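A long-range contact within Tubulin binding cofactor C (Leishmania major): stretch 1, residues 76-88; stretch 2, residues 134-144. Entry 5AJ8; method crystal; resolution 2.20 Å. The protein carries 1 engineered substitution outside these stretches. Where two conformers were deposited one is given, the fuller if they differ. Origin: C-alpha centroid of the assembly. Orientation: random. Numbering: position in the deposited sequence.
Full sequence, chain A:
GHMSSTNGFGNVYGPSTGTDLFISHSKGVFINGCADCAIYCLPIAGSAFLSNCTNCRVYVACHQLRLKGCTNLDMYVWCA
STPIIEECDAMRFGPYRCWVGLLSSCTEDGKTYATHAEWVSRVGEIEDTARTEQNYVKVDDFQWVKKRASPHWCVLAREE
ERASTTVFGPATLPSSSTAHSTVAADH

Stretch 1 76-88: YVWCASTPIIEEC
Stretch 2 (134-144) QNYVKVDDFQW

Residues 76-79 are the end of an extended strand that gives way to a loop at Ala 80 (phi/psi -70/-19) and resumes as a short strand over 84-86. Near its start the second stretch passes through a 3-10 segment that includes 135-137, extends through Lys 138 and Val 139, then runs parallel to the first, Ile 84 lying opposite Asp 140 with CA atoms 4.6 Å apart. Two backbone hydrogen bonds fix this register: Asp 140 N donates to Pro 83 O at 2.8 Å, and Asp 140 O accepts from Ile 85 N at 3.1 Å. Proline lacks an amide hydrogen, yet its carbonyl serves fully here. A type I turn runs from Asp 141 to Trp 144, closed by Trp 144 N to Asp 141 O at 3.0 Å.

At the other end, Asn 135 (chi1 m) points toward the first stretch, and its ND2 donates to Cys 79 O at 2.8 Å; an amide side chain suits a carbonyl where the strand ends. Nearby, Val 77 (t) packs on Tyr 136 (chi1 p), CB to CB 4.1 Å, while the tyrosine ring leads away.

Along the paired segment, side chains alternate. Ile 84 (m, t) shares a face with Asp 140, and its CG2 meets Phe 142 CD1 at 3.5 Å, the Phe chi1 of 71° bringing the ring nearer. Buried Ile 85 (p, t) projects from the opposite face with Asp 141; its CG1 lies 4.0 Å from Val 139 CG1, branched aliphatic chains filling the space without polar demands.

Water completes the polar margins. One molecule joins Thr 82 OG1 (2.7 Å) to Asn 135 O (2.8 Å). Another donates to Ile 85 O (2.9 Å) and Asp 141 OD1 (2.5 Å) and accepts from Gln 143 N (2.9 Å), so the carboxylate anchors solvent beside the turn. Between them the two stretches bury 817 Å², both sides summed.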

# COMPACT_ATOMS: atom_id res chain seq x y z
N TYR A 76 -2.27 -1.86 -4.13
CA TYR A 76 -2.10 -3.29 -3.91
C TYR A 76 -1.80 -3.54 -2.43
O TYR A 76 -0.70 -3.27 -1.94
CB TYR A 76 -0.98 -3.84 -4.81
CG TYR A 76 -1.29 -3.70 -6.30
CD1 TYR A 76 -0.97 -2.53 -6.99
CD2 TYR A 76 -1.92 -4.71 -6.98
CE1 TYR A 76 -1.25 -2.41 -8.36
CE2 TYR A 76 -2.21 -4.60 -8.32
CZ TYR A 76 -1.88 -3.45 -9.01
OH TYR A 76 -2.21 -3.37 -10.35
N VAL A 77 -2.80 -4.04 -1.73
CA VAL A 77 -2.93 -3.86 -0.32
C VAL A 77 -3.12 -5.18 0.46
O VAL A 77 -3.92 -6.03 0.07
CB VAL A 77 -4.15 -2.92 -0.05
CG1 VAL A 77 -4.49 -2.85 1.42
CG2 VAL A 77 -3.88 -1.54 -0.61
N TRP A 78 -2.38 -5.31 1.56
CA TRP A 78 -2.68 -6.32 2.59
C TRP A 78 -2.83 -5.55 3.90
O TRP A 78 -1.85 -5.06 4.46
CB TRP A 78 -1.56 -7.37 2.69
CG TRP A 78 -1.94 -8.65 3.48
CD1 TRP A 78 -2.64 -8.74 4.65
CD2 TRP A 78 -1.59 -10.00 3.12
NE1 TRP A 78 -2.76 -10.06 5.03
CE2 TRP A 78 -2.12 -10.85 4.11
CE3 TRP A 78 -0.91 -10.56 2.03
CZ2 TRP A 78 -1.98 -12.24 4.05
CZ3 TRP A 78 -0.77 -11.93 1.97
CH2 TRP A 78 -1.31 -12.76 2.96
N CYS A 79 -4.06 -5.43 4.35
CA CYS A 79 -4.37 -4.62 5.51
C CYS A 79 -5.10 -5.40 6.57
O CYS A 79 -6.01 -6.13 6.26
CB CYS A 79 -5.27 -3.45 5.08
SG CYS A 79 -5.31 -2.14 6.33
N ALA A 80 -4.74 -5.19 7.83
CA ALA A 80 -5.40 -5.83 8.96
C ALA A 80 -6.80 -5.29 9.16
O ALA A 80 -7.59 -5.92 9.81
CB ALA A 80 -4.61 -5.65 10.24
N SER A 81 -7.09 -4.11 8.61
CA SER A 81 -8.43 -3.54 8.72
C SER A 81 -8.92 -3.01 7.35
O SER A 81 -8.18 -2.99 6.39
CB SER A 81 -8.48 -2.46 9.82
OG SER A 81 -7.47 -1.45 9.65
N THR A 82 -10.18 -2.60 7.28
CA THR A 82 -10.70 -2.00 6.05
C THR A 82 -10.03 -0.63 5.72
O THR A 82 -10.04 0.27 6.53
CB THR A 82 -12.23 -1.88 6.17
OG1 THR A 82 -12.77 -3.20 6.24
CG2 THR A 82 -12.81 -1.17 4.97
N PRO A 83 -9.41 -0.50 4.55
CA PRO A 83 -8.89 0.81 4.14
C PRO A 83 -9.96 1.89 4.13
O PRO A 83 -11.12 1.60 3.80
CB PRO A 83 -8.37 0.55 2.72
CG PRO A 83 -8.02 -0.91 2.72
CD PRO A 83 -9.06 -1.55 3.59
N ILE A 84 -9.60 3.10 4.56
CA ILE A 84 -10.50 4.25 4.58
C ILE A 84 -10.04 5.24 3.50
O ILE A 84 -8.86 5.58 3.44
CB ILE A 84 -10.51 4.96 5.96
CG1 ILE A 84 -11.03 4.01 7.05
CG2 ILE A 84 -11.38 6.20 5.92
CD1 ILE A 84 -10.96 4.56 8.47
N ILE A 85 -10.97 5.72 2.69
CA ILE A 85 -10.66 6.83 1.78
C ILE A 85 -11.52 8.04 2.07
O ILE A 85 -12.60 7.94 2.67
CB ILE A 85 -10.77 6.44 0.30
CG1 ILE A 85 -12.18 5.99 -0.07
CG2 ILE A 85 -9.78 5.34 -0.02
CD1 ILE A 85 -12.37 5.78 -1.56
N GLU A 86 -11.02 9.20 1.66
CA GLU A 86 -11.65 10.48 1.90
C GLU A 86 -11.24 11.47 0.82
O GLU A 86 -10.04 11.72 0.64
CB GLU A 86 -11.23 11.03 3.26
CG GLU A 86 -11.94 12.32 3.63
CD GLU A 86 -11.44 12.96 4.92
OE1 GLU A 86 -10.50 12.42 5.56
OE2 GLU A 86 -12.01 14.01 5.29
N GLU A 87 -12.21 12.05 0.11
CA GLU A 87 -11.91 12.93 -1.02
C GLU A 87 -10.95 12.26 -2.03
O GLU A 87 -9.97 12.85 -2.45
CB GLU A 87 -11.37 14.27 -0.50
CG GLU A 87 -12.46 15.16 0.11
CD GLU A 87 -11.96 16.22 1.09
OE1 GLU A 87 -10.74 16.47 1.18
OE2 GLU A 87 -12.80 16.80 1.80
N CYS A 88 -11.25 10.99 -2.36
CA CYS A 88 -10.47 10.22 -3.33
C CYS A 88 -11.36 9.84 -4.49
O CYS A 88 -12.58 9.79 -4.36
CB CYS A 88 -9.87 8.97 -2.70
SG CYS A 88 -8.64 9.26 -1.43
N GLN A 134 -7.82 -10.65 2.23
CA GLN A 134 -8.90 -10.18 1.36
C GLN A 134 -9.58 -8.89 1.81
O GLN A 134 -10.60 -8.51 1.25
CB GLN A 134 -9.91 -11.33 1.11
CG GLN A 134 -9.27 -12.55 0.39
CD GLN A 134 -8.63 -12.20 -0.97
OE1 GLN A 134 -7.42 -12.44 -1.22
NE2 GLN A 134 -9.43 -11.62 -1.86
N ASN A 135 -9.02 -8.18 2.79
CA ASN A 135 -9.57 -6.88 3.19
C ASN A 135 -9.50 -5.81 2.09
O ASN A 135 -10.26 -4.85 2.13
CB ASN A 135 -8.89 -6.35 4.46
CG ASN A 135 -9.34 -7.09 5.71
OD1 ASN A 135 -10.38 -7.77 5.71
ND2 ASN A 135 -8.58 -6.97 6.78
N TYR A 136 -8.64 -6.00 1.10
CA TYR A 136 -8.57 -5.03 0.00
C TYR A 136 -9.84 -4.93 -0.85
O TYR A 136 -10.00 -3.96 -1.58
CB TYR A 136 -7.35 -5.32 -0.90
CG TYR A 136 -7.53 -6.51 -1.77
CD1 TYR A 136 -7.16 -7.77 -1.32
CD2 TYR A 136 -8.05 -6.40 -3.04
CE1 TYR A 136 -7.33 -8.88 -2.10
CE2 TYR A 136 -8.21 -7.53 -3.83
CZ TYR A 136 -7.84 -8.76 -3.34
OH TYR A 136 -8.00 -9.88 -4.10
N VAL A 137 -10.73 -5.93 -0.83
CA VAL A 137 -11.94 -5.86 -1.65
C VAL A 137 -13.02 -5.01 -0.97
O VAL A 137 -13.99 -4.70 -1.59
CB VAL A 137 -12.54 -7.25 -2.04
CG1 VAL A 137 -11.48 -8.13 -2.70
CG2 VAL A 137 -13.18 -7.95 -0.84
N LYS A 138 -12.83 -4.64 0.29
CA LYS A 138 -13.78 -3.79 0.97
C LYS A 138 -13.09 -2.48 1.37
O LYS A 138 -12.03 -2.50 1.96
CB LYS A 138 -14.44 -4.50 2.16
CG LYS A 138 -15.37 -3.59 2.96
CD LYS A 138 -16.41 -4.37 3.73
CE LYS A 138 -17.68 -3.55 4.00
NZ LYS A 138 -17.75 -2.97 5.37
N VAL A 139 -13.66 -1.36 0.95
CA VAL A 139 -13.06 -0.05 1.18
C VAL A 139 -14.12 0.82 1.81
O VAL A 139 -15.30 0.71 1.49
CB VAL A 139 -12.52 0.56 -0.14
CG1 VAL A 139 -12.11 2.01 0.04
CG2 VAL A 139 -11.36 -0.28 -0.67
N ASP A 140 -13.70 1.66 2.75
CA ASP A 140 -14.61 2.45 3.58
C ASP A 140 -14.55 3.89 3.11
O ASP A 140 -13.75 4.68 3.59
CB ASP A 140 -14.19 2.32 5.06
CG ASP A 140 -15.05 3.14 6.04
OD1 ASP A 140 -16.10 3.71 5.66
OD2 ASP A 140 -14.68 3.14 7.26
N ASP A 141 -15.41 4.23 2.16
CA ASP A 141 -15.49 5.58 1.63
C ASP A 141 -16.58 6.24 2.48
O ASP A 141 -17.70 6.40 2.05
CB ASP A 141 -15.81 5.53 0.15
CG ASP A 141 -15.90 6.90 -0.48
OD1 ASP A 141 -15.59 7.91 0.20
OD2 ASP A 141 -16.26 6.96 -1.68
N PHE A 142 -16.20 6.59 3.70
CA PHE A 142 -17.17 6.90 4.77
C PHE A 142 -17.99 8.18 4.54
O PHE A 142 -19.08 8.28 5.04
CB PHE A 142 -16.48 6.95 6.13
CG PHE A 142 -15.59 8.15 6.33
CD1 PHE A 142 -14.26 8.13 5.95
CD2 PHE A 142 -16.08 9.29 6.96
CE1 PHE A 142 -13.44 9.22 6.15
CE2 PHE A 142 -15.27 10.40 7.14
CZ PHE A 142 -13.95 10.36 6.74
N GLN A 143 -17.49 9.12 3.74
CA GLN A 143 -18.29 10.32 3.41
C GLN A 143 -19.34 10.05 2.33
O GLN A 143 -20.25 10.84 2.16
CB GLN A 143 -17.40 11.48 3.00
CG GLN A 143 -16.45 11.88 4.11
CD GLN A 143 -15.65 13.12 3.80
OE1 GLN A 143 -15.29 13.37 2.65
NE2 GLN A 143 -15.36 13.90 4.82
N TRP A 144 -19.22 8.92 1.61
CA TRP A 144 -20.26 8.55 0.66
C TRP A 144 -21.42 7.90 1.42
O TRP A 144 -21.38 6.71 1.75
CB TRP A 144 -19.73 7.61 -0.41
CG TRP A 144 -20.73 7.31 -1.46
CD1 TRP A 144 -21.59 6.26 -1.51
CD2 TRP A 144 -20.98 8.09 -2.63
NE1 TRP A 144 -22.36 6.33 -2.64
CE2 TRP A 144 -22.01 7.44 -3.34
CE3 TRP A 144 -20.44 9.27 -3.15
CZ2 TRP A 144 -22.51 7.94 -4.55
CZ3 TRP A 144 -20.93 9.75 -4.37
CH2 TRP A 144 -21.96 9.09 -5.04
O HOH W 1 -15.51 -2.88 7.06
O HOH W 2 -12.01 -4.87 4.31
O HOH W 3 -15.04 9.33 2.12
O HOH W 4 -15.12 11.87 0.35
O HOH W 5 -13.60 9.39 -1.37